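Local coordinates for protein alkylhalidase CmlS (Streptomyces venezuelae, PDB 3I3L) that acts as a flavin-dependent halogenase in chloramphenicol biosynthesis and holds its FAD through a covalent bond to the protein, at residues P58-G63 and A207-F212; D84-V89 and D131-D136; S257-E262 and D266-S271. All blocks are in the same frame, centred on the assembly; numbering follows the deposited sequence.

Interaction 1 (P58-G63 and A207-F212); sequences PRYRVG and AVWSYF. With FAD (flavin-adenine dinucleotide), chain B.
V62 and W209 lie nearest each other along the backbones, CA to CA 9.1 Å, and the touching parts, 60-62 of the loop and 209-211 of the strand, run 118° apart. Side chains bridge this gap. Y60 has its CG anti to the backbone N (chi1 173°), which sends the phenol toward the strand. Its OH donates to Y211 OH at 2.6 Å. The same oxygen accepts from W209 NE1 at 2.8 Å, with an N-H...O angle of 158°. It lies close to the indole plane, so W209 is met at its edge. These two bonds fix the Y60 hydroxyl against two buried side chains of the strand. Y211 OH is also bound to E64, and the Y60 ring has R293 as a cation-pi partner. V62 comes to W209 from a different side. Its CG2 sits over one face of the indole in a CH-pi contact, 3.8 Å from the centroid of the five-membered ring. The other methyl, V62 CG1, faces the flavin, 3.9 Å from FAD C8. Here a loop of the FAD-binding domain meets a strand of the large mixed sheet, with the isoalloxazine beside the junction, consistent with the FAD_binding_3 family. D297, which is bonded covalently to the flavin, lies near V62. From the sheet, A207 CB packs on the flavin methyl C7M at 3.6 Å. Along the loop, R61 bends at chi2 and takes one phosphate oxygen with NE and NH2, the shorter bond being R61 NH2 to FAD O1A at 2.8 Å. R59 likewise uses NE and NH1 on the ribose hydroxyl, with R59 NH1 to FAD O3B at 3.0 Å. At G63 phi is positive, and a CB there would run into FAD O2'.

Interaction 2 (D84-V89 and D131-D136); sequences DAQNYV and DKLLLD
L133 is the residue of helix segment 131-136 that meets Q86 and Y88. The segment starts with D131, which takes no part in the contact; its carboxylate is shared by two arginines of the FAD site, R127 and R59. K132 follows. Its NZ forms a salt bridge with D136 OD2 one turn on, at 3.2 Å, using the syn lone pair of that oxygen. L133 comes next and carries the contact. With CG turned opposite the backbone N (chi1 -178°), its branched end is directed at the other segment. L133 CD2 lies 4.1 Å from Q86 CD, against the end of that side chain, and the two chains cross at a slant. Y88 reaches in with its phenol end, and Y88 OH stays 4.4 Å from L133 CG. Q86 CB lies over one face of the Y88 ring, toward its rim, 3.5 Å above the plane. L134 and L135 turn instead to helix 33-44. No hydrogen bond crosses this loose, partly buried contact. It is plain packing in the FAD-binding domain, joining the last turn of helix 80-86, with N87 in left-handed conformation after it, to helix 127-140.

Interaction 3 (S257-E262 and D266-S271); sequences SAEVRE and DAFYSS
A267 O is gripped twice, by S271 N and by S271 OG at 2.9 Å, which come from opposite faces of its carbonyl plane. D266 O is held in the same way by S270 N and, at 3.3 Å, S270 OG. These serine bonds fold back onto helix 265-273, while F268 turns to helix 257-263. With chi1 of F268 near 180° (-176°), the ring swings away from its own backbone N and lies against V260 and E259. V260 CG2 stands over one face, 3.8 Å from the F268 ring centroid and 25° off the normal, a CH-pi contact. E259 comes to the ring edge, with OE1 3.6 Å from F268 CE1 and the carboxylate almost perpendicular to the ring. Replacing F268 with an alanine would probably open a gap beneath V260 CG2 and leave E259 OE1 without its ring edge. The two short helices follow each other closely, and they pack on strand 203-213 through V260 on F206 and Y269 on V208. No hydrogen bond or salt bridge joins the two segments. Their cohesion thus rests on apolar packing, probably aided by the attraction of a negative oxygen for the slightly positive C-H rim of the ring.

Overall arrangement
From the N terminus, loop segment 58-63 comes first and waits for its partner until strand 203-213. Before that, interaction 2 closes its own shorter loop from 84-89 to 131-136, so it is wholly enclosed by interaction 1. Interaction 3 follows in series and closes only a tight turn between neighbouring helices. No loops cross. Interactions 1 and 2, with centres about 17 Å apart, are joined by the salt bridge R59 NH1 to D131 OD2, 2.9 Å. On the other side of interaction 1, Y269 of interaction 3 packs on V208, S210 and F212. Interactions 2 and 3 do not touch. Interaction 1 thus links the helices of the FAD-binding core to the sheet and its outlying helix pair.

Interaction 1 (P58-G63 and A207-F212)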
loop_
_atom_site.group_PDB
_atom_site.type_symbol
_atom_site.label_atom_id
_atom_site.label_comp_id
_atom_site.label_asym_id
_atom_site.label_seq_id
_atom_site.Cartn_x
_atom_site.Cartn_y
_atom_site.Cartn_z
ATOM N N PRO A 58 23.033 -3.249 -12.258
ATOM C CA PRO A 58 21.611 -2.823 -12.334
ATOM C C PRO A 58 20.829 -3.629 -13.349
ATOM O O PRO A 58 21.402 -4.105 -14.333
ATOM C CB PRO A 58 21.702 -1.372 -12.809
ATOM C CG PRO A 58 23.029 -1.349 -13.663
ATOM C CD PRO A 58 23.956 -2.313 -12.935
ATOM N N ARG A 59 19.522 -3.806 -13.099
ATOM C CA ARG A 59 18.660 -4.452 -14.074
ATOM C C ARG A 59 17.383 -3.658 -14.126
ATOM O O ARG A 59 16.940 -3.159 -13.069
ATOM C CB ARG A 59 18.422 -5.928 -13.732
ATOM C CG ARG A 59 17.820 -6.209 -12.368
ATOM C CD ARG A 59 16.260 -6.216 -12.391
ATOM N NE ARG A 59 15.785 -6.415 -11.019
ATOM C CZ ARG A 59 15.566 -5.425 -10.154
ATOM N NH1 ARG A 59 15.134 -5.678 -8.930
ATOM N NH2 ARG A 59 15.795 -4.166 -10.514
ATOM N N TYR A 60 16.825 -3.517 -15.355
ATOM C CA TYR A 60 15.616 -2.717 -15.636
ATOM C C TYR A 60 14.389 -3.274 -14.914
ATOM O O TYR A 60 14.196 -4.469 -14.869
ATOM C CB TYR A 60 15.325 -2.576 -17.162
ATOM C CG TYR A 60 13.989 -1.894 -17.345
ATOM C CD1 TYR A 60 13.895 -0.501 -17.422
ATOM C CD2 TYR A 60 12.804 -2.645 -17.319
ATOM C CE1 TYR A 60 12.661 0.126 -17.481
ATOM C CE2 TYR A 60 11.541 -2.026 -17.359
ATOM C CZ TYR A 60 11.485 -0.647 -17.458
ATOM O OH TYR A 60 10.255 -0.053 -17.486
ATOM N N ARG A 61 13.552 -2.384 -14.372
ATOM C CA ARG A 61 12.351 -2.790 -13.654
ATOM C C ARG A 61 11.311 -1.652 -13.667
ATOM O O ARG A 61 11.623 -0.505 -13.446
ATOM C CB ARG A 61 12.715 -3.163 -12.225
ATOM C CG ARG A 61 11.612 -3.718 -11.379
ATOM C CD ARG A 61 11.375 -5.142 -11.779
ATOM N NE ARG A 61 10.443 -5.852 -10.883
ATOM C CZ ARG A 61 9.140 -5.581 -10.726
ATOM N NH1 ARG A 61 8.543 -4.591 -11.393
ATOM N NH2 ARG A 61 8.414 -6.348 -9.937
ATOM N N VAL A 62 10.078 -2.002 -13.971
ATOM C CA VAL A 62 8.989 -1.071 -13.976
ATOM C C VAL A 62 8.516 -0.973 -12.528
ATOM O O VAL A 62 8.799 -1.880 -11.725
ATOM C CB VAL A 62 7.829 -1.583 -14.900
ATOM C CG1 VAL A 62 7.078 -2.753 -14.230
ATOM C CG2 VAL A 62 6.890 -0.418 -15.277
ATOM N N GLY A 63 7.844 0.132 -12.195
ATOM C CA GLY A 63 7.248 0.333 -10.838
ATOM C C GLY A 63 7.956 1.479 -10.168
ATOM O O GLY A 63 8.693 1.265 -9.236
ATOM N N ALA A 207 -0.254 -4.806 -18.701
ATOM C CA ALA A 207 0.322 -3.484 -18.938
ATOM C C ALA A 207 1.279 -3.414 -20.117
ATOM O O ALA A 207 1.995 -4.386 -20.396
ATOM C CB ALA A 207 1.071 -2.939 -17.658
ATOM N N VAL A 208 1.303 -2.230 -20.748
ATOM C CA VAL A 208 2.052 -1.974 -21.969
ATOM C C VAL A 208 2.559 -0.536 -21.900
ATOM O O VAL A 208 1.770 0.396 -21.755
ATOM C CB VAL A 208 1.119 -2.122 -23.211
ATOM C CG1 VAL A 208 1.881 -1.914 -24.495
ATOM C CG2 VAL A 208 0.448 -3.508 -23.206
ATOM N N TRP A 209 3.870 -0.358 -21.921
ATOM C CA TRP A 209 4.436 0.936 -21.563
ATOM C C TRP A 209 5.710 1.251 -22.262
ATOM O O TRP A 209 6.373 0.350 -22.762
ATOM C CB TRP A 209 4.692 1.022 -20.039
ATOM C CG TRP A 209 5.819 0.173 -19.493
ATOM C CD1 TRP A 209 7.086 0.574 -19.230
ATOM C CD2 TRP A 209 5.759 -1.210 -19.130
ATOM N NE1 TRP A 209 7.833 -0.466 -18.728
ATOM C CE2 TRP A 209 7.024 -1.566 -18.625
ATOM C CE3 TRP A 209 4.754 -2.184 -19.188
ATOM C CZ2 TRP A 209 7.324 -2.867 -18.192
ATOM C CZ3 TRP A 209 5.045 -3.482 -18.742
ATOM C CH2 TRP A 209 6.325 -3.818 -18.287
ATOM N N SER A 210 6.070 2.530 -22.239
ATOM C CA SER A 210 7.284 3.021 -22.869
ATOM C C SER A 210 7.661 4.366 -22.251
ATOM O O SER A 210 7.019 4.799 -21.275
ATOM C CB SER A 210 7.076 3.150 -24.387
ATOM O OG SER A 210 8.297 3.370 -25.112
ATOM N N TYR A 211 8.685 5.034 -22.808
ATOM C CA TYR A 211 9.163 6.308 -22.284
ATOM C C TYR A 211 9.150 7.391 -23.353
ATOM O O TYR A 211 9.272 7.110 -24.532
ATOM C CB TYR A 211 10.546 6.130 -21.645
ATOM C CG TYR A 211 10.506 5.160 -20.460
ATOM C CD1 TYR A 211 10.411 5.615 -19.170
ATOM C CD2 TYR A 211 10.518 3.790 -20.657
ATOM C CE1 TYR A 211 10.348 4.730 -18.111
ATOM C CE2 TYR A 211 10.450 2.916 -19.613
ATOM C CZ TYR A 211 10.375 3.410 -18.328
ATOM O OH TYR A 211 10.278 2.557 -17.244
ATOM N N PHE A 212 8.973 8.632 -22.915
ATOM C CA PHE A 212 8.934 9.787 -23.777
ATOM C C PHE A 212 9.858 10.869 -23.256
ATOM O O PHE A 212 10.004 11.031 -22.053
ATOM C CB PHE A 212 7.515 10.348 -23.916
ATOM C CG PHE A 212 6.585 9.455 -24.702
ATOM C CD1 PHE A 212 6.406 9.649 -26.074
ATOM C CD2 PHE A 212 5.868 8.422 -24.068
ATOM C CE1 PHE A 212 5.524 8.805 -26.834
ATOM C CE2 PHE A 212 5.007 7.579 -24.817
ATOM C CZ PHE A 212 4.833 7.778 -26.197
HETATM P PA FAD B . 10.733 -7.221 -7.296
HETATM O O1A FAD B . 10.188 -8.002 -8.469
HETATM O O2A FAD B . 10.903 -5.755 -7.494
HETATM O O5B FAD B . 12.165 -7.883 -6.876
HETATM C C5B FAD B . 12.307 -9.287 -6.792
HETATM C C4B FAD B . 13.737 -9.741 -7.161
HETATM O O4B FAD B . 13.808 -11.170 -6.944
HETATM C C3B FAD B . 14.076 -9.506 -8.614
HETATM O O3B FAD B . 15.187 -8.668 -8.708
HETATM C C2B FAD B . 14.404 -10.899 -9.173
HETATM O O2B FAD B . 15.550 -10.869 -9.964
HETATM C C1B FAD B . 14.636 -11.742 -7.929
HETATM N N9A FAD B . 14.320 -13.157 -7.998
HETATM C C8A FAD B . 13.197 -13.734 -8.512
HETATM N N7A FAD B . 13.284 -15.072 -8.346
HETATM C C5A FAD B . 14.489 -15.371 -7.807
HETATM C C6A FAD B . 15.079 -16.572 -7.456
HETATM N N6A FAD B . 14.447 -17.719 -7.631
HETATM N N1A FAD B . 16.314 -16.531 -6.869
HETATM C C2A FAD B . 16.982 -15.349 -6.664
HETATM N N3A FAD B . 16.381 -14.177 -7.004
HETATM C C4A FAD B . 15.151 -14.181 -7.566
HETATM N N1 FAD B . 4.951 -0.086 -7.474
HETATM C C2 FAD B . 5.081 1.188 -6.946
HETATM O O2 FAD B . 5.400 1.283 -5.769
HETATM N N3 FAD B . 4.840 2.303 -7.704
HETATM C C4 FAD B . 4.464 2.188 -9.016
HETATM O O4 FAD B . 4.269 3.242 -9.703
HETATM C C4X FAD B . 4.297 0.909 -9.551
HETATM N N5 FAD B . 3.939 0.759 -10.862
HETATM C C5X FAD B . 3.881 -0.504 -11.407
HETATM C C6 FAD B . 3.503 -0.670 -12.747
HETATM C C7 FAD B . 3.369 -1.936 -13.263
HETATM C C7M FAD B . 2.983 -2.149 -14.708
HETATM C C8 FAD B . 3.670 -3.022 -12.448
HETATM C C8M FAD B . 3.638 -4.396 -12.988
HETATM C C9 FAD B . 4.005 -2.878 -11.098
HETATM C C9A FAD B . 4.110 -1.587 -10.603
HETATM N N10 FAD B . 4.500 -1.457 -9.301
HETATM C C10 FAD B . 4.548 -0.230 -8.755
HETATM C "C1'" FAD B . 4.590 -2.718 -8.511
HETATM C "C2'" FAD B . 5.970 -2.854 -7.910
HETATM O "O2'" FAD B . 6.886 -2.676 -8.914
HETATM C "C3'" FAD B . 6.226 -4.134 -7.161
HETATM O "O3'" FAD B . 5.306 -4.244 -6.097
HETATM C "C4'" FAD B . 7.666 -4.137 -6.545
HETATM O "O4'" FAD B . 8.654 -4.211 -7.535
HETATM C "C5'" FAD B . 7.839 -5.365 -5.661
HETATM O "O5'" FAD B . 9.093 -5.348 -5.043
HETATM P P FAD B . 9.679 -6.763 -4.657
HETATM O O1P FAD B . 8.605 -7.583 -3.976
HETATM O O2P FAD B . 11.018 -6.582 -3.950
HETATM O O3P FAD B . 9.838 -7.568 -6.051
#

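Interaction 2 (D84-V89 and D131-D136)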
loop_
_atom_site.group_PDB
_atom_site.type_symbol
_atom_site.label_atom_id
_atom_site.label_comp_id
_atom_site.label_asym_id
_atom_site.label_seq_id
_atom_site.Cartn_x
_atom_site.Cartn_y
_atom_site.Cartn_z
ATOM N N ASP A 84 19.334 11.553 -0.694
ATOM C CA ASP A 84 19.431 12.979 -1.050
ATOM C C ASP A 84 20.431 13.184 -2.168
ATOM O O ASP A 84 20.161 13.908 -3.104
ATOM C CB ASP A 84 19.781 13.840 0.175
ATOM C CG ASP A 84 18.633 13.922 1.132
ATOM O OD1 ASP A 84 17.556 13.421 0.742
ATOM O OD2 ASP A 84 18.773 14.458 2.263
ATOM N N ALA A 85 21.553 12.468 -2.080
ATOM C CA ALA A 85 22.575 12.447 -3.139
ATOM C C ALA A 85 22.053 12.124 -4.518
ATOM O O ALA A 85 22.619 12.600 -5.529
ATOM C CB ALA A 85 23.724 11.472 -2.778
ATOM N N GLN A 86 21.005 11.304 -4.593
ATOM C CA GLN A 86 20.566 10.810 -5.905
ATOM C C GLN A 86 19.790 11.852 -6.719
ATOM O O GLN A 86 19.665 11.713 -7.922
ATOM C CB GLN A 86 19.738 9.519 -5.784
ATOM C CG GLN A 86 20.372 8.383 -4.967
ATOM C CD GLN A 86 21.839 8.096 -5.352
ATOM O OE1 GLN A 86 22.770 8.313 -4.551
ATOM N NE2 GLN A 86 22.045 7.630 -6.568
ATOM N N ASN A 87 19.282 12.885 -6.059
ATOM C CA ASN A 87 18.450 13.895 -6.720
ATOM C C ASN A 87 17.245 13.342 -7.484
ATOM O O ASN A 87 17.036 13.680 -8.651
ATOM C CB ASN A 87 19.328 14.751 -7.653
ATOM C CG ASN A 87 20.201 15.722 -6.875
ATOM O OD1 ASN A 87 21.424 15.667 -6.977
ATOM N ND2 ASN A 87 19.572 16.576 -6.037
ATOM N N TYR A 88 16.458 12.481 -6.825
ATOM C CA TYR A 88 15.327 11.826 -7.471
ATOM C C TYR A 88 14.311 12.905 -7.745
ATOM O O TYR A 88 14.190 13.827 -6.945
ATOM C CB TYR A 88 14.732 10.778 -6.530
ATOM C CG TYR A 88 15.584 9.525 -6.351
ATOM C CD1 TYR A 88 16.071 8.828 -7.425
ATOM C CD2 TYR A 88 15.855 9.050 -5.101
ATOM C CE1 TYR A 88 16.800 7.732 -7.273
ATOM C CE2 TYR A 88 16.596 7.906 -4.920
ATOM C CZ TYR A 88 17.070 7.257 -6.003
ATOM O OH TYR A 88 17.824 6.130 -5.843
ATOM N N VAL A 89 13.567 12.806 -8.846
ATOM C CA VAL A 89 12.473 13.760 -9.059
ATOM C C VAL A 89 11.516 13.709 -7.848
ATOM O O VAL A 89 11.136 12.600 -7.415
ATOM C CB VAL A 89 11.703 13.432 -10.359
ATOM C CG1 VAL A 89 10.430 14.353 -10.535
ATOM C CG2 VAL A 89 12.616 13.576 -11.553
ATOM N N ASP A 131 16.989 0.249 -6.921
ATOM C CA ASP A 131 17.161 -1.108 -6.362
ATOM C C ASP A 131 18.671 -1.408 -6.097
ATOM O O ASP A 131 19.018 -2.045 -5.113
ATOM C CB ASP A 131 16.589 -2.155 -7.302
ATOM C CG ASP A 131 15.041 -2.131 -7.362
ATOM O OD1 ASP A 131 14.405 -1.226 -6.802
ATOM O OD2 ASP A 131 14.452 -3.052 -7.961
ATOM N N LYS A 132 19.547 -0.926 -6.971
ATOM C CA LYS A 132 20.968 -1.184 -6.820
ATOM C C LYS A 132 21.579 -0.394 -5.667
ATOM O O LYS A 132 22.539 -0.827 -5.055
ATOM C CB LYS A 132 21.719 -0.901 -8.120
ATOM C CG LYS A 132 23.233 -0.992 -7.968
ATOM C CD LYS A 132 23.945 -0.946 -9.332
ATOM C CE LYS A 132 25.423 -0.526 -9.152
ATOM N NZ LYS A 132 26.222 -1.640 -8.609
ATOM N N LEU A 133 21.007 0.757 -5.372
ATOM C CA LEU A 133 21.457 1.605 -4.278
ATOM C C LEU A 133 21.180 0.925 -2.912
ATOM O O LEU A 133 22.035 0.893 -2.059
ATOM C CB LEU A 133 20.761 2.972 -4.378
ATOM C CG LEU A 133 20.957 4.203 -3.477
ATOM C CD1 LEU A 133 20.364 4.030 -2.118
ATOM C CD2 LEU A 133 22.422 4.598 -3.361
ATOM N N LEU A 134 19.989 0.364 -2.743
ATOM C CA LEU A 134 19.639 -0.409 -1.573
ATOM C C LEU A 134 20.512 -1.626 -1.391
ATOM O O LEU A 134 20.956 -1.936 -0.262
ATOM C CB LEU A 134 18.201 -0.888 -1.668
ATOM C CG LEU A 134 17.087 0.154 -1.743
ATOM C CD1 LEU A 134 15.697 -0.524 -1.483
ATOM C CD2 LEU A 134 17.293 1.261 -0.727
ATOM N N LEU A 135 20.761 -2.326 -2.478
ATOM C CA LEU A 135 21.495 -3.559 -2.383
ATOM C C LEU A 135 22.979 -3.305 -2.016
ATOM O O LEU A 135 23.556 -4.034 -1.229
ATOM C CB LEU A 135 21.357 -4.379 -3.687
ATOM C CG LEU A 135 21.753 -5.862 -3.526
ATOM C CD1 LEU A 135 20.942 -6.531 -2.335
ATOM C CD2 LEU A 135 21.554 -6.629 -4.824
ATOM N N ASP A 136 23.576 -2.286 -2.626
ATOM C CA ASP A 136 24.935 -1.851 -2.333
ATOM C C ASP A 136 25.023 -1.334 -0.918
ATOM O O ASP A 136 25.990 -1.563 -0.235
ATOM C CB ASP A 136 25.352 -0.752 -3.327
ATOM C CG ASP A 136 25.631 -1.296 -4.696
ATOM O OD1 ASP A 136 25.595 -2.523 -4.881
ATOM O OD2 ASP A 136 25.870 -0.493 -5.631
#

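Interaction 3 (S257-E262 and D266-S271)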
loop_
_atom_site.group_PDB
_atom_site.type_symbol
_atom_site.label_atom_id
_atom_site.label_comp_id
_atom_site.label_asym_id
_atom_site.label_seq_id
_atom_site.Cartn_x
_atom_site.Cartn_y
_atom_site.Cartn_z
ATOM N N SER A 257 -4.652 -9.404 -24.525
ATOM C CA SER A 257 -3.398 -10.193 -24.761
ATOM C C SER A 257 -3.334 -10.631 -26.192
ATOM O O SER A 257 -2.288 -10.478 -26.847
ATOM C CB SER A 257 -3.280 -11.437 -23.833
ATOM O OG SER A 257 -3.249 -11.004 -22.449
ATOM N N ALA A 258 -4.455 -11.143 -26.673
ATOM C CA ALA A 258 -4.561 -11.691 -28.020
ATOM C C ALA A 258 -4.210 -10.649 -29.074
ATOM O O ALA A 258 -3.472 -10.953 -30.013
ATOM C CB ALA A 258 -5.962 -12.291 -28.264
ATOM N N GLU A 259 -4.688 -9.419 -28.902
ATOM C CA GLU A 259 -4.422 -8.344 -29.868
ATOM C C GLU A 259 -2.949 -8.037 -29.929
ATOM O O GLU A 259 -2.378 -8.006 -30.982
ATOM C CB GLU A 259 -5.173 -7.073 -29.529
ATOM C CG GLU A 259 -6.557 -7.296 -28.980
ATOM C CD GLU A 259 -7.493 -6.129 -29.252
ATOM O OE1 GLU A 259 -6.990 -4.994 -29.549
ATOM O OE2 GLU A 259 -8.733 -6.391 -29.153
ATOM N N VAL A 260 -2.329 -7.823 -28.785
ATOM C CA VAL A 260 -0.891 -7.616 -28.744
ATOM C C VAL A 260 -0.119 -8.776 -29.372
ATOM O O VAL A 260 0.858 -8.549 -30.070
ATOM C CB VAL A 260 -0.368 -7.406 -27.279
ATOM C CG1 VAL A 260 1.173 -7.334 -27.246
ATOM C CG2 VAL A 260 -0.964 -6.168 -26.719
ATOM N N ARG A 261 -0.503 -10.010 -29.054
ATOM C CA ARG A 261 0.130 -11.205 -29.617
ATOM C C ARG A 261 0.083 -11.081 -31.122
ATOM O O ARG A 261 1.099 -11.189 -31.815
ATOM C CB ARG A 261 -0.618 -12.487 -29.201
ATOM C CG ARG A 261 0.167 -13.480 -28.335
ATOM C CD ARG A 261 0.696 -14.694 -29.122
ATOM N NE ARG A 261 -0.043 -15.907 -28.771
ATOM C CZ ARG A 261 0.497 -17.107 -28.507
ATOM N NH1 ARG A 261 1.815 -17.287 -28.562
ATOM N NH2 ARG A 261 -0.273 -18.143 -28.157
ATOM N N GLU A 262 -1.116 -10.817 -31.609
ATOM C CA GLU A 262 -1.387 -10.818 -33.019
ATOM C C GLU A 262 -0.762 -9.610 -33.718
ATOM O O GLU A 262 -0.095 -9.787 -34.735
ATOM C CB GLU A 262 -2.904 -10.793 -33.235
ATOM C CG GLU A 262 -3.399 -11.892 -34.151
ATOM C CD GLU A 262 -4.568 -11.442 -35.020
ATOM O OE1 GLU A 262 -5.253 -10.444 -34.651
ATOM O OE2 GLU A 262 -4.794 -12.102 -36.068
ATOM N N ASP A 266 4.088 -2.756 -30.309
ATOM C CA ASP A 266 4.340 -1.376 -30.795
ATOM C C ASP A 266 3.112 -0.761 -31.392
ATOM O O ASP A 266 2.756 0.360 -31.051
ATOM C CB ASP A 266 5.467 -1.353 -31.825
ATOM C CG ASP A 266 6.796 -1.746 -31.228
ATOM O OD1 ASP A 266 7.428 -0.902 -30.546
ATOM O OD2 ASP A 266 7.199 -2.911 -31.431
ATOM N N ALA A 267 2.442 -1.523 -32.263
ATOM C CA ALA A 267 1.225 -1.082 -32.888
ATOM C C ALA A 267 0.108 -0.977 -31.843
ATOM O O ALA A 267 -0.624 0.005 -31.832
ATOM C CB ALA A 267 0.821 -2.078 -34.058
ATOM N N PHE A 268 -0.018 -1.979 -30.964
ATOM C CA PHE A 268 -1.022 -1.893 -29.901
ATOM C C PHE A 268 -0.838 -0.649 -29.000
ATOM O O PHE A 268 -1.798 0.015 -28.623
ATOM C CB PHE A 268 -1.082 -3.176 -29.060
ATOM C CG PHE A 268 -2.182 -3.146 -28.011
ATOM C CD1 PHE A 268 -3.482 -3.508 -28.342
ATOM C CD2 PHE A 268 -1.922 -2.691 -26.712
ATOM C CE1 PHE A 268 -4.504 -3.470 -27.392
ATOM C CE2 PHE A 268 -2.895 -2.626 -25.780
ATOM C CZ PHE A 268 -4.208 -3.027 -26.081
ATOM N N TYR A 269 0.407 -0.323 -28.712
ATOM C CA TYR A 269 0.724 0.738 -27.796
ATOM C C TYR A 269 0.318 2.099 -28.327
ATOM O O TYR A 269 -0.397 2.877 -27.651
ATOM C CB TYR A 269 2.223 0.679 -27.416
ATOM C CG TYR A 269 2.664 1.754 -26.486
ATOM C CD1 TYR A 269 2.276 1.759 -25.128
ATOM C CD2 TYR A 269 3.451 2.794 -26.944
ATOM C CE1 TYR A 269 2.702 2.811 -24.243
ATOM C CE2 TYR A 269 3.894 3.822 -26.093
ATOM C CZ TYR A 269 3.509 3.817 -24.738
ATOM O OH TYR A 269 3.941 4.848 -23.915
ATOM N N SER A 270 0.762 2.411 -29.538
ATOM C CA SER A 270 0.439 3.702 -30.178
ATOM C C SER A 270 -1.054 3.864 -30.479
ATOM O O SER A 270 -1.612 4.934 -30.208
ATOM C CB SER A 270 1.223 3.875 -31.481
ATOM O OG SER A 270 2.593 3.605 -31.220
ATOM N N SER A 271 -1.706 2.839 -31.040
ATOM C CA SER A 271 -3.146 3.017 -31.377
ATOM C C SER A 271 -4.025 3.069 -30.118
ATOM O O SER A 271 -5.030 3.770 -30.062
ATOM C CB SER A 271 -3.672 1.939 -32.343
ATOM O OG SER A 271 -3.463 0.629 -31.859
#